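Local coordinates for adhesion and penetration protein autotransporter (Haemophilus influenzae, PDB 3SYJ) that mediates bacterial aggregation and adherence to host cells through its secreted passenger domain, which also carries a probable serine protease, at residues A[580-584]-A[585-589]. Sequence-based numbering, arbitrary orientation.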
loop_
_atom_site.group_PDB
_atom_site.type_symbol
_atom_site.label_atom_id
_atom_site.label_comp_id
_atom_site.label_asym_id
_atom_site.label_seq_id
_atom_site.Cartn_x
_atom_site.Cartn_y
_atom_site.Cartn_z
ATOM N N ILE A 580 -20.041 -3.460 20.602
ATOM C CA ILE A 580 -20.210 -2.980 21.963
ATOM C C ILE A 580 -20.276 -1.461 21.894
ATOM O O ILE A 580 -19.383 -0.813 21.331
ATOM C CB ILE A 580 -19.044 -3.412 22.890
ATOM C CG1 ILE A 580 -19.001 -4.933 23.029
ATOM C CG2 ILE A 580 -19.181 -2.775 24.264
ATOM C CD1 ILE A 580 -17.834 -5.436 23.861
ATOM N N THR A 581 -21.344 -0.907 22.463
ATOM C CA THR A 581 -21.594 0.532 22.448
ATOM C C THR A 581 -21.632 1.121 23.855
ATOM O O THR A 581 -22.315 0.603 24.740
ATOM C CB THR A 581 -22.938 0.841 21.756
ATOM O OG1 THR A 581 -22.882 0.383 20.400
ATOM C CG2 THR A 581 -23.238 2.345 21.788
ATOM N N GLN A 582 -20.903 2.211 24.059
ATOM C CA GLN A 582 -20.951 2.914 25.334
ATOM C C GLN A 582 -21.422 4.357 25.143
ATOM O O GLN A 582 -20.875 5.097 24.323
ATOM C CB GLN A 582 -19.585 2.882 26.014
ATOM C CG GLN A 582 -19.556 3.586 27.352
ATOM C CD GLN A 582 -18.173 3.597 27.962
ATOM O OE1 GLN A 582 -17.213 3.123 27.357
ATOM N NE2 GLN A 582 -18.061 4.145 29.166
ATOM N N THR A 583 -22.433 4.760 25.900
ATOM C CA THR A 583 -22.977 6.107 25.759
ATOM C C THR A 583 -22.533 7.032 26.880
ATOM O O THR A 583 -22.637 8.249 26.761
ATOM C CB THR A 583 -24.510 6.093 25.723
ATOM O OG1 THR A 583 -25.011 5.621 26.978
ATOM C CG2 THR A 583 -25.010 5.182 24.607
ATOM N N LYS A 584 -22.033 6.460 27.969
ATOM C CA LYS A 584 -21.695 7.249 29.145
ATOM C C LYS A 584 -21.033 6.374 30.202
ATOM O O LYS A 584 -20.910 5.166 30.026
ATOM C CB LYS A 584 -22.965 7.883 29.719
ATOM C CG LYS A 584 -22.720 9.037 30.675
ATOM C CD LYS A 584 -24.029 9.576 31.213
ATOM C CE LYS A 584 -24.917 10.053 30.082
ATOM N NZ LYS A 584 -26.055 10.869 30.580
ATOM N N GLY A 585 -20.607 6.984 31.300
ATOM C CA GLY A 585 -20.084 6.231 32.422
ATOM C C GLY A 585 -18.713 5.664 32.146
ATOM O O GLY A 585 -18.003 6.141 31.264
ATOM N N LYS A 586 -18.340 4.644 32.912
ATOM C CA LYS A 586 -17.031 4.027 32.779
ATOM C C LYS A 586 -17.163 2.546 32.466
ATOM O O LYS A 586 -17.941 1.835 33.101
ATOM C CB LYS A 586 -16.192 4.248 34.043
ATOM C CG LYS A 586 -15.925 5.719 34.332
ATOM C CD LYS A 586 -14.955 5.903 35.483
ATOM C CE LYS A 586 -15.601 5.603 36.828
ATOM N NZ LYS A 586 -16.259 6.797 37.422
ATOM N N LEU A 587 -16.399 2.094 31.473
ATOM C CA LEU A 587 -16.446 0.709 31.030
ATOM C C LEU A 587 -15.042 0.111 31.064
ATOM O O LEU A 587 -14.142 0.593 30.375
ATOM C CB LEU A 587 -17.034 0.631 29.618
ATOM C CG LEU A 587 -17.144 -0.742 28.956
ATOM C CD1 LEU A 587 -18.039 -1.666 29.771
ATOM C CD2 LEU A 587 -17.669 -0.595 27.537
ATOM N N PHE A 588 -14.856 -0.933 31.871
ATOM C CA PHE A 588 -13.544 -1.555 32.036
ATOM C C PHE A 588 -13.513 -2.940 31.426
ATOM O O PHE A 588 -14.366 -3.773 31.726
ATOM C CB PHE A 588 -13.164 -1.661 33.523
ATOM C CG PHE A 588 -12.483 -0.433 34.071
ATOM C CD1 PHE A 588 -13.167 0.765 34.177
ATOM C CD2 PHE A 588 -11.163 -0.480 34.486
ATOM C CE1 PHE A 588 -12.543 1.897 34.681
ATOM C CE2 PHE A 588 -10.538 0.646 34.993
ATOM C CZ PHE A 588 -11.231 1.832 35.093
ATOM N N PHE A 589 -12.534 -3.177 30.560
ATOM C CA PHE A 589 -12.213 -4.528 30.106
ATOM C C PHE A 589 -10.992 -4.967 30.891
ATOM O O PHE A 589 -9.941 -4.330 30.822
ATOM C CB PHE A 589 -11.905 -4.554 28.610
ATOM C CG PHE A 589 -13.046 -4.107 27.743
ATOM C CD1 PHE A 589 -13.906 -5.033 27.175
ATOM C CD2 PHE A 589 -13.250 -2.763 27.490
ATOM C CE1 PHE A 589 -14.956 -4.623 26.368
ATOM C CE2 PHE A 589 -14.291 -2.343 26.695
ATOM C CZ PHE A 589 -15.151 -3.275 26.130
#
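Gln582 and Leu587 both point inward between strands 579-582 and 586-593 and pass side by side, running opposite ways, with Gln582 OE1 3.4 Å from Leu587 CB. Gln582 leaves its strand with CG anti to the backbone N (chi1 -180°) and stays extended beyond it, which carries the amide inward across the turn. There NE2 donates to Lys584 O at 3.1 Å; the bond is fairly straight at the hydrogen (162°), and the acceptor lies in the amide plane, although the donor sits well above the carbonyl plane of Lys584. NE2 also bonds Ser638 O on the next coil; two carbonyls take bonds from the one nitrogen, which probably fixes the rotation of this buried amide. Gly585, with a positive phi of 73°, helps turn the chain from strand 579-582 into strand 586-593.

Deeper in, contact is purely apolar. Ile580 CG2 lies 4.2 Å from Leu587 CD2, while Ile580 CD1 meets Phe589 CE1 at 3.9 Å. That methyl approaches the ring at its edge, in the ring plane, Ile580 and Phe589 reaching toward each other from opposite sides; Phe627 packs edge-to-face with the same ring. The side chains of Lys584 and Lys586 leave the turn outward, Lys586 to a salt bridge with Asp565 and Lys584 to the carbonyl of Thr562. The Gln582 amide lines this corner; the inward aliphatic and aromatic side chains, with parallel strands of neighbouring coils stacked on both strands, are characteristic of a beta-solenoid, here the beta-helix of the Hap passenger domain.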